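Local coordinates for protein 2-dehydro-3-deoxy-D-arabinonate dehydratase (Sulfolobus solfataricus, PDB 2Q18) that catalyses the dehydration of 2-dehydro-3-deoxy-D-arabinonate to 2,5-dioxopentanoate, a step in the pentose oxidation pathway that converts D-arabinonate to 2-oxoglutarate, at residues V111-F116 with I233-Q238; N202-D207 with N227-K232; V148-N153 with Q238-D243. All coordinates share one frame; numbering follows the deposited sequence.

Contact 1: residues V111-F116 with I233-Q238; sequences VRPEIF and IEEQIQ
The carboxylate of E235 on helix 233-241 ends beside V111 and P113, its first torsion placing CG anti to the backbone N (chi1 -173°). From CB the chain runs out extended through CG, and neither carbon makes a close touch across the contact; the proline and glutamate side chains cross obliquely, and the near approaches are all made by OE2. At this tip, OE2 lies 4.0 Å from P113 CD and 3.2 Å from V111 O. E235 OE2 and V111 O are both acceptors and form no hydrogen bond; the partner of the carboxylate is R231, whose NH2 makes a salt bridge to the same OE2. That positive charge probably offsets the repulsion between carboxylate and carbonyl.

Two residues after P113, I115 approaches the helix backbone with one methyl: CD1 is 3.6 Å from Q236 O and 4.5 Å from Q236 CB. The amide end of Q236 turns elsewhere, its NE2 donating to R231 O and weakly to T254 O.

The two segments belong to the FAH-family fold and lie near its active site, the side chain of Q236 being about 7 Å from that of the magnesium ligand E145. Strand 114-119 pairs antiparallel with strand 76-80. I115 also touches W77 and S79 of that strand, L240 of helix 233-241, and Q180 of the second subunit.

Contact 2: residues N202-D207 with N227-K232; sequences NPYSLD and NKMRRK
The sulfur of M229 meets the Y204 ring at its edge and in its plane, a Met-aromatic contact without stacking. M229 SD is 5.3 Å from the centroid of the Y204 ring, 84° off the ring normal. The nearest ring atom is Y204 CE2, 3.9 Å from M229 SD. The tyrosine projects from a type I turn, N202 to S205, which in this FAH-family fold lies between strands 188-195 and 207-214. N202 also forms an Asx turn, its OD1 accepting from Y204 N at 3.0 Å, with the donor 52° above the carbonyl plane.

With CG of Y204 anti to its carbonyl carbon (chi1 -57°), the ring runs past M229 SD, and OH ends at the start of helix 233-241. K232, the N-cap, lies beside the hydroxyl, K232 CB being 3.4 Å from Y204 OH. The hydroxyl is hydrogen-bonded to the backbone N of I233 in the first helical turn. A phenylalanine here would probably keep the ring beside the methionine sulfur but leave the amide of I233 without its hydroxyl mate.

Farther back, the two segments run close without a direct hydrogen bond. Y204 O and N227 N are 3.1 Å apart, but the angle is poor, and N227 N is bonded to OD1 of N225 instead. The N227 amide is used at both ends. Its OD1 accepts from K228 NZ at 3.1 Å, in the carbonyl plane and on a lone pair. On the other side of the amide a water bridges the segments, 3.0 Å from N227 ND2, from which it accepts, and 2.7 Å from S205 OG.

Contact 3: residues V148-N153 with Q238-D243; sequences VVLDSN and QYLIRD
L240 holds CG anti to its backbone N (chi1 169°), which lets CD2 meet L150, whereas I241 sets CG1 between backbone N and carbonyl carbon (chi1 69°) and thereby directs its long arm at N153. L150 meets L240 from an unusual conformation, both of its torsions being well off the staggered positions (chi1 -92°). The contact packs the last turn of helix 233-241 against the end of strand 140-150 and the Asx turn that follows it, within the FAH-family fold.

The two leucines meet tip to tip, L150 CD2 and L240 CD2 lying 3.9 Å apart. L150 is buried on the strand and also touches I156, L252 and I237, so the leucine pair extends an apolar cluster between the helix and the neighbouring strands. The second touch joins a methyl to a polar backbone atom: I241 CD1 lies 3.8 Å from N153 O, at the more open margin.

The bond from R242 N to Q238 O is weak at 3.3 Å. R242 places NH2 4.0 Å above one face of the Y239 ring, displaced from the ring centre, and its NH1 forms a salt bridge with D136 of the second subunit.

On the strand side the turn is closed by D151, whose OD1 receives K155 N as well as N153 N, the latter at 2.9 Å and from above the carboxylate plane.

How the contacts relate
Helix 233-241 is common to contacts 1 and 3, which share Q238 and have centres about 10 Å apart: residues 111-116 and 148-153 pack against it from the start of one strand and the end of another, and their segments alternate along the chain. Contact 2 is nested within the loops closed by both. It lies just before the helix, its centre about 15 Å from that of contact 1 and about 19 Å from that of contact 3, and touches only contact 1. Hydrogen bonds from its Y204 and R231 to the first turn of the helix join these two. Between contacts 1 and 3, Y239 lies against P113. Both of these contacts border the second subunit of the homotetramer.

Contact 1: residues V111-F116 with I233-Q238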
loop_
_atom_site.group_PDB
_atom_site.type_symbol
_atom_site.label_atom_id
_atom_site.label_comp_id
_atom_site.label_asym_id
_atom_site.label_seq_id
_atom_site.Cartn_x
_atom_site.Cartn_y
_atom_site.Cartn_z
ATOM N N VAL A 111 -26.852 34.172 -17.530
ATOM C CA VAL A 111 -27.351 32.976 -16.844
ATOM C C VAL A 111 -26.193 32.105 -16.334
ATOM O O VAL A 111 -26.296 31.501 -15.269
ATOM C CB VAL A 111 -28.351 32.130 -17.709
ATOM C CG1 VAL A 111 -29.586 32.960 -18.095
ATOM C CG2 VAL A 111 -27.684 31.558 -18.951
ATOM N N ARG A 112 -25.102 32.064 -17.098
ATOM C CA ARG A 112 -23.937 31.237 -16.774
ATOM C C ARG A 112 -22.941 31.985 -15.881
ATOM O O ARG A 112 -22.379 33.001 -16.298
ATOM C CB ARG A 112 -23.234 30.755 -18.053
ATOM C CG ARG A 112 -22.041 29.823 -17.792
ATOM C CD ARG A 112 -21.340 29.393 -19.078
ATOM N NE ARG A 112 -22.244 28.676 -19.979
ATOM C CZ ARG A 112 -22.519 27.375 -19.911
ATOM N NH1 ARG A 112 -23.362 26.836 -20.785
ATOM N NH2 ARG A 112 -21.957 26.609 -18.983
ATOM N N PRO A 113 -22.716 31.477 -14.657
ATOM C CA PRO A 113 -21.734 32.077 -13.753
ATOM C C PRO A 113 -20.299 31.756 -14.171
ATOM O O PRO A 113 -20.077 30.857 -14.990
ATOM C CB PRO A 113 -22.051 31.415 -12.409
ATOM C CG PRO A 113 -22.593 30.076 -12.775
ATOM C CD PRO A 113 -23.378 30.306 -14.048
ATOM N N GLU A 114 -19.339 32.492 -13.617
ATOM C CA GLU A 114 -17.932 32.185 -13.824
ATOM C C GLU A 114 -17.511 31.037 -12.908
ATOM O O GLU A 114 -17.775 31.065 -11.705
ATOM C CB GLU A 114 -17.062 33.411 -13.554
ATOM C CG GLU A 114 -15.579 33.177 -13.819
ATOM C CD GLU A 114 -14.691 34.205 -13.154
ATOM O OE1 GLU A 114 -15.101 34.773 -12.124
ATOM O OE2 GLU A 114 -13.579 34.440 -13.665
ATOM N N ILE A 115 -16.873 30.027 -13.496
ATOM C CA ILE A 115 -16.314 28.890 -12.759
ATOM C C ILE A 115 -14.898 28.668 -13.277
ATOM O O ILE A 115 -14.690 28.567 -14.488
ATOM C CB ILE A 115 -17.152 27.590 -12.985
ATOM C CG1 ILE A 115 -18.578 27.715 -12.417
ATOM C CG2 ILE A 115 -16.434 26.345 -12.436
ATOM C CD1 ILE A 115 -18.683 27.810 -10.894
ATOM N N PHE A 116 -13.922 28.610 -12.370
ATOM C CA PHE A 116 -12.532 28.364 -12.765
ATOM C C PHE A 116 -11.851 27.346 -11.852
ATOM O O PHE A 116 -12.252 27.172 -10.706
ATOM C CB PHE A 116 -11.730 29.678 -12.822
ATOM C CG PHE A 116 -11.704 30.441 -11.517
ATOM C CD1 PHE A 116 -10.690 30.218 -10.584
ATOM C CD2 PHE A 116 -12.683 31.388 -11.229
ATOM C CE1 PHE A 116 -10.662 30.918 -9.376
ATOM C CE2 PHE A 116 -12.665 32.097 -10.020
ATOM C CZ PHE A 116 -11.653 31.859 -9.093
ATOM N N ILE A 233 -24.965 29.615 -4.063
ATOM C CA ILE A 233 -24.006 28.508 -4.051
ATOM C C ILE A 233 -24.521 27.295 -4.834
ATOM O O ILE A 233 -23.777 26.694 -5.609
ATOM C CB ILE A 233 -23.625 28.113 -2.599
ATOM C CG1 ILE A 233 -22.988 29.310 -1.880
ATOM C CG2 ILE A 233 -22.693 26.895 -2.590
ATOM C CD1 ILE A 233 -22.916 29.172 -0.371
ATOM N N GLU A 234 -25.791 26.954 -4.620
ATOM C CA GLU A 234 -26.487 25.887 -5.349
ATOM C C GLU A 234 -26.274 25.995 -6.864
ATOM O O GLU A 234 -25.976 25.002 -7.524
ATOM C CB GLU A 234 -27.982 25.920 -5.001
ATOM C CG GLU A 234 -28.885 24.994 -5.816
ATOM C CD GLU A 234 -30.379 25.230 -5.552
ATOM O OE1 GLU A 234 -30.773 26.383 -5.252
ATOM O OE2 GLU A 234 -31.162 24.258 -5.656
ATOM N N GLU A 235 -26.405 27.208 -7.397
ATOM C CA GLU A 235 -26.210 27.459 -8.821
ATOM C C GLU A 235 -24.743 27.310 -9.223
ATOM O O GLU A 235 -24.438 26.797 -10.305
ATOM C CB GLU A 235 -26.723 28.851 -9.199
ATOM C CG GLU A 235 -26.719 29.132 -10.700
ATOM C CD GLU A 235 -27.152 30.550 -11.047
ATOM O OE1 GLU A 235 -27.885 31.180 -10.250
ATOM O OE2 GLU A 235 -26.755 31.039 -12.127
ATOM N N GLN A 236 -23.839 27.762 -8.353
ATOM C CA GLN A 236 -22.406 27.621 -8.603
ATOM C C GLN A 236 -22.033 26.141 -8.700
ATOM O O GLN A 236 -21.291 25.745 -9.599
ATOM C CB GLN A 236 -21.578 28.302 -7.509
ATOM C CG GLN A 236 -21.838 29.803 -7.349
ATOM C CD GLN A 236 -20.927 30.442 -6.311
ATOM O OE1 GLN A 236 -19.975 29.819 -5.835
ATOM N NE2 GLN A 236 -21.212 31.688 -5.960
ATOM N N ILE A 237 -22.561 25.339 -7.775
ATOM C CA ILE A 237 -22.327 23.893 -7.765
ATOM C C ILE A 237 -22.884 23.240 -9.036
ATOM O O ILE A 237 -22.204 22.425 -9.661
ATOM C CB ILE A 237 -22.917 23.211 -6.504
ATOM C CG1 ILE A 237 -22.260 23.763 -5.231
ATOM C CG2 ILE A 237 -22.744 21.688 -6.581
ATOM C CD1 ILE A 237 -22.929 23.315 -3.940
ATOM N N GLN A 238 -24.107 23.621 -9.414
ATOM C CA GLN A 238 -24.748 23.136 -10.646
ATOM C C GLN A 238 -23.827 23.259 -11.864
ATOM O O GLN A 238 -23.616 22.290 -12.585
ATOM C CB GLN A 238 -26.077 23.872 -10.893
ATOM C CG GLN A 238 -26.759 23.530 -12.224
ATOM C CD GLN A 238 -27.972 24.410 -12.554
ATOM O OE1 GLN A 238 -28.594 24.243 -13.602
ATOM N NE2 GLN A 238 -28.308 25.344 -11.665
#

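Contact 2: residues N202-D207 with N227-K232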
loop_
_atom_site.group_PDB
_atom_site.type_symbol
_atom_site.label_atom_id
_atom_site.label_comp_id
_atom_site.label_asym_id
_atom_site.label_seq_id
_atom_site.Cartn_x
_atom_site.Cartn_y
_atom_site.Cartn_z
ATOM N N ASN A 202 -27.708 29.547 8.371
ATOM C CA ASN A 202 -27.915 30.314 7.152
ATOM C C ASN A 202 -26.587 30.791 6.567
ATOM O O ASN A 202 -25.983 31.737 7.085
ATOM C CB ASN A 202 -28.852 31.500 7.416
ATOM C CG ASN A 202 -29.299 32.202 6.139
ATOM O OD1 ASN A 202 -28.872 31.865 5.033
ATOM N ND2 ASN A 202 -30.170 33.192 6.295
ATOM N N PRO A 203 -26.124 30.133 5.484
ATOM C CA PRO A 203 -24.875 30.522 4.823
ATOM C C PRO A 203 -24.937 31.920 4.215
ATOM O O PRO A 203 -23.894 32.518 3.947
ATOM C CB PRO A 203 -24.708 29.464 3.725
ATOM C CG PRO A 203 -26.074 28.926 3.499
ATOM C CD PRO A 203 -26.751 28.969 4.831
ATOM N N TYR A 204 -26.149 32.433 4.012
ATOM C CA TYR A 204 -26.343 33.763 3.431
ATOM C C TYR A 204 -26.587 34.837 4.492
ATOM O O TYR A 204 -27.138 35.902 4.205
ATOM C CB TYR A 204 -27.453 33.735 2.370
ATOM C CG TYR A 204 -27.172 32.740 1.264
ATOM C CD1 TYR A 204 -27.888 31.548 1.174
ATOM C CD2 TYR A 204 -26.166 32.978 0.327
ATOM C CE1 TYR A 204 -27.621 30.623 0.164
ATOM C CE2 TYR A 204 -25.889 32.065 -0.680
ATOM C CZ TYR A 204 -26.618 30.892 -0.757
ATOM O OH TYR A 204 -26.342 29.992 -1.756
ATOM N N SER A 205 -26.156 34.549 5.717
ATOM C CA SER A 205 -26.174 35.525 6.801
ATOM C C SER A 205 -24.924 35.376 7.675
ATOM O O SER A 205 -25.012 35.053 8.859
ATOM C CB SER A 205 -27.449 35.387 7.637
ATOM O OG SER A 205 -27.586 36.494 8.506
ATOM N N LEU A 206 -23.764 35.613 7.071
ATOM C CA LEU A 206 -22.479 35.490 7.757
ATOM C C LEU A 206 -21.605 36.698 7.459
ATOM O O LEU A 206 -21.555 37.167 6.319
ATOM C CB LEU A 206 -21.740 34.215 7.317
ATOM C CG LEU A 206 -22.401 32.833 7.401
ATOM C CD1 LEU A 206 -21.555 31.809 6.647
ATOM C CD2 LEU A 206 -22.628 32.389 8.843
ATOM N N ASP A 207 -20.910 37.191 8.480
ATOM C CA ASP A 207 -19.983 38.305 8.302
ATOM C C ASP A 207 -18.599 37.808 7.906
ATOM O O ASP A 207 -18.053 36.902 8.535
ATOM C CB ASP A 207 -19.901 39.154 9.575
ATOM C CG ASP A 207 -21.187 39.918 9.848
ATOM O OD1 ASP A 207 -21.603 40.726 8.981
ATOM O OD2 ASP A 207 -21.782 39.711 10.932
ATOM N N ASN A 227 -25.220 37.984 2.886
ATOM C CA ASN A 227 -26.540 38.382 2.376
ATOM C C ASN A 227 -26.440 39.254 1.123
ATOM O O ASN A 227 -27.444 39.541 0.475
ATOM C CB ASN A 227 -27.416 39.036 3.464
ATOM C CG ASN A 227 -26.838 40.343 4.005
ATOM O OD1 ASN A 227 -26.223 41.124 3.281
ATOM N ND2 ASN A 227 -27.061 40.590 5.291
ATOM N N LYS A 228 -25.214 39.653 0.788
ATOM C CA LYS A 228 -24.937 40.410 -0.429
ATOM C C LYS A 228 -24.585 39.504 -1.612
ATOM O O LYS A 228 -24.406 39.990 -2.733
ATOM C CB LYS A 228 -23.813 41.424 -0.184
ATOM C CG LYS A 228 -24.088 42.400 0.960
ATOM C CD LYS A 228 -25.005 43.552 0.539
ATOM C CE LYS A 228 -25.882 44.035 1.701
ATOM N NZ LYS A 228 -25.203 44.045 3.040
ATOM N N MET A 229 -24.479 38.197 -1.369
ATOM C CA MET A 229 -24.226 37.246 -2.453
ATOM C C MET A 229 -25.479 37.117 -3.315
ATOM O O MET A 229 -26.565 36.818 -2.813
ATOM C CB MET A 229 -23.780 35.878 -1.920
ATOM C CG MET A 229 -22.943 35.065 -2.924
ATOM S SD MET A 229 -22.612 33.339 -2.462
ATOM C CE MET A 229 -21.914 33.547 -0.824
ATOM N N ARG A 230 -25.312 37.364 -4.609
ATOM C CA ARG A 230 -26.421 37.374 -5.556
ATOM C C ARG A 230 -26.493 36.047 -6.313
ATOM O O ARG A 230 -27.575 35.487 -6.501
ATOM C CB ARG A 230 -26.268 38.556 -6.518
ATOM C CG ARG A 230 -27.382 38.698 -7.541
ATOM C CD ARG A 230 -27.210 39.979 -8.337
ATOM N NE ARG A 230 -27.853 39.922 -9.650
ATOM C CZ ARG A 230 -27.273 39.457 -10.756
ATOM N NH1 ARG A 230 -26.029 38.988 -10.723
ATOM N NH2 ARG A 230 -27.942 39.455 -11.901
ATOM N N ARG A 231 -25.334 35.552 -6.738
ATOM C CA ARG A 231 -25.232 34.246 -7.373
ATOM C C ARG A 231 -25.108 33.171 -6.295
ATOM O O ARG A 231 -24.051 33.019 -5.677
ATOM C CB ARG A 231 -24.029 34.215 -8.317
ATOM C CG ARG A 231 -24.033 33.054 -9.289
ATOM C CD ARG A 231 -24.964 33.309 -10.460
ATOM N NE ARG A 231 -24.390 34.235 -11.433
ATOM C CZ ARG A 231 -24.745 34.284 -12.712
ATOM N NH1 ARG A 231 -24.165 35.157 -13.527
ATOM N NH2 ARG A 231 -25.671 33.454 -13.179
ATOM N N LYS A 232 -26.192 32.432 -6.069
ATOM C CA LYS A 232 -26.254 31.461 -4.975
ATOM C C LYS A 232 -25.335 30.247 -5.175
ATOM O O LYS A 232 -24.978 29.902 -6.305
ATOM C CB LYS A 232 -27.703 31.041 -4.693
ATOM C CG LYS A 232 -28.358 30.175 -5.772
ATOM C CD LYS A 232 -29.879 30.360 -5.800
ATOM C CE LYS A 232 -30.559 29.791 -4.555
ATOM N NZ LYS A 232 -32.043 29.769 -4.691
HETATM O O HOH W 1 -28.420 38.716 7.273
#

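Contact 3: residues V148-N153 with Q238-D243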
loop_
_atom_site.group_PDB
_atom_site.type_symbol
_atom_site.label_atom_id
_atom_site.label_comp_id
_atom_site.label_asym_id
_atom_site.label_seq_id
_atom_site.Cartn_x
_atom_site.Cartn_y
_atom_site.Cartn_z
ATOM N N VAL A 148 -17.190 25.938 0.219
ATOM C CA VAL A 148 -17.897 24.707 0.583
ATOM C C VAL A 148 -17.082 23.465 0.233
ATOM O O VAL A 148 -16.414 23.421 -0.804
ATOM C CB VAL A 148 -19.304 24.607 -0.079
ATOM C CG1 VAL A 148 -20.275 25.586 0.572
ATOM C CG2 VAL A 148 -19.232 24.837 -1.587
ATOM N N VAL A 149 -17.133 22.471 1.114
ATOM C CA VAL A 149 -16.570 21.153 0.831
ATOM C C VAL A 149 -17.695 20.291 0.249
ATOM O O VAL A 149 -18.800 20.250 0.791
ATOM C CB VAL A 149 -15.965 20.489 2.097
ATOM C CG1 VAL A 149 -15.307 19.156 1.748
ATOM C CG2 VAL A 149 -14.942 21.417 2.774
ATOM N N LEU A 150 -17.395 19.602 -0.849
ATOM C CA LEU A 150 -18.401 18.882 -1.637
ATOM C C LEU A 150 -18.109 17.390 -1.751
ATOM O O LEU A 150 -16.947 16.988 -1.797
ATOM C CB LEU A 150 -18.433 19.465 -3.052
ATOM C CG LEU A 150 -19.368 20.593 -3.499
ATOM C CD1 LEU A 150 -19.978 21.421 -2.368
ATOM C CD2 LEU A 150 -18.659 21.471 -4.533
ATOM N N ASP A 151 -19.161 16.571 -1.815
ATOM C CA ASP A 151 -18.998 15.186 -2.274
ATOM C C ASP A 151 -19.143 15.126 -3.800
ATOM O O ASP A 151 -19.381 16.158 -4.441
ATOM C CB ASP A 151 -19.922 14.193 -1.528
ATOM C CG ASP A 151 -21.403 14.287 -1.939
ATOM O OD1 ASP A 151 -21.753 14.918 -2.960
ATOM O OD2 ASP A 151 -22.233 13.695 -1.215
ATOM N N SER A 152 -18.999 13.934 -4.377
ATOM C CA SER A 152 -19.030 13.777 -5.839
ATOM C C SER A 152 -20.384 14.103 -6.492
ATOM O O SER A 152 -20.443 14.345 -7.694
ATOM C CB SER A 152 -18.538 12.382 -6.257
ATOM O OG SER A 152 -19.306 11.367 -5.642
ATOM N N ASN A 153 -21.453 14.129 -5.695
ATOM C CA ASN A 153 -22.779 14.534 -6.174
ATOM C C ASN A 153 -23.045 16.031 -6.058
ATOM O O ASN A 153 -24.113 16.513 -6.449
ATOM C CB ASN A 153 -23.885 13.777 -5.429
ATOM C CG ASN A 153 -23.809 12.283 -5.631
ATOM O OD1 ASN A 153 -24.062 11.513 -4.706
ATOM N ND2 ASN A 153 -23.447 11.862 -6.839
ATOM N N GLN A 238 -24.107 23.621 -9.414
ATOM C CA GLN A 238 -24.748 23.136 -10.646
ATOM C C GLN A 238 -23.827 23.259 -11.864
ATOM O O GLN A 238 -23.616 22.290 -12.585
ATOM C CB GLN A 238 -26.077 23.872 -10.893
ATOM C CG GLN A 238 -26.759 23.530 -12.224
ATOM C CD GLN A 238 -27.972 24.410 -12.554
ATOM O OE1 GLN A 238 -28.594 24.243 -13.602
ATOM N NE2 GLN A 238 -28.308 25.344 -11.665
ATOM N N TYR A 239 -23.271 24.448 -12.080
ATOM C CA TYR A 239 -22.404 24.683 -13.235
ATOM C C TYR A 239 -21.012 24.057 -13.088
ATOM O O TYR A 239 -20.377 23.718 -14.089
ATOM C CB TYR A 239 -22.316 26.179 -13.561
ATOM C CG TYR A 239 -23.543 26.697 -14.285
ATOM C CD1 TYR A 239 -24.701 27.040 -13.583
ATOM C CD2 TYR A 239 -23.551 26.825 -15.675
ATOM C CE1 TYR A 239 -25.836 27.508 -14.252
ATOM C CE2 TYR A 239 -24.681 27.292 -16.352
ATOM C CZ TYR A 239 -25.816 27.630 -15.635
ATOM O OH TYR A 239 -26.930 28.086 -16.302
ATOM N N LEU A 240 -20.550 23.906 -11.847
ATOM C CA LEU A 240 -19.280 23.230 -11.572
ATOM C C LEU A 240 -19.311 21.764 -12.011
ATOM O O LEU A 240 -18.403 21.300 -12.703
ATOM C CB LEU A 240 -18.913 23.319 -10.080
ATOM C CG LEU A 240 -17.740 22.442 -9.606
ATOM C CD1 LEU A 240 -16.453 22.796 -10.342
ATOM C CD2 LEU A 240 -17.540 22.532 -8.096
ATOM N N ILE A 241 -20.359 21.048 -11.606
ATOM C CA ILE A 241 -20.426 19.598 -11.810
ATOM C C ILE A 241 -21.008 19.173 -13.162
ATOM O O ILE A 241 -20.958 17.989 -13.512
ATOM C CB ILE A 241 -21.160 18.873 -10.641
ATOM C CG1 ILE A 241 -22.657 19.215 -10.624
ATOM C CG2 ILE A 241 -20.484 19.200 -9.307
ATOM C CD1 ILE A 241 -23.481 18.371 -9.653
ATOM N N ARG A 242 -21.535 20.132 -13.922
ATOM C CA ARG A 242 -22.122 19.841 -15.234
ATOM C C ARG A 242 -21.098 19.234 -16.188
ATOM O O ARG A 242 -20.125 19.894 -16.561
ATOM C CB ARG A 242 -22.733 21.097 -15.860
ATOM C CG ARG A 242 -23.385 20.840 -17.216
ATOM C CD ARG A 242 -24.005 22.093 -17.790
ATOM N NE ARG A 242 -25.199 22.508 -17.052
ATOM C CZ ARG A 242 -25.928 23.579 -17.357
ATOM N NH1 ARG A 242 -25.587 24.350 -18.384
ATOM N NH2 ARG A 242 -26.995 23.880 -16.631
ATOM N N ASP A 243 -21.334 17.977 -16.571
ATOM C CA ASP A 243 -20.440 17.216 -17.455
ATOM C C ASP A 243 -19.004 17.144 -16.923
ATOM O O ASP A 243 -18.058 16.890 -17.673
ATOM C CB ASP A 243 -20.473 17.788 -18.880
ATOM C CG ASP A 243 -21.870 17.760 -19.489
ATOM O OD1 ASP A 243 -22.628 16.806 -19.209
ATOM O OD2 ASP A 243 -22.206 18.693 -20.246
#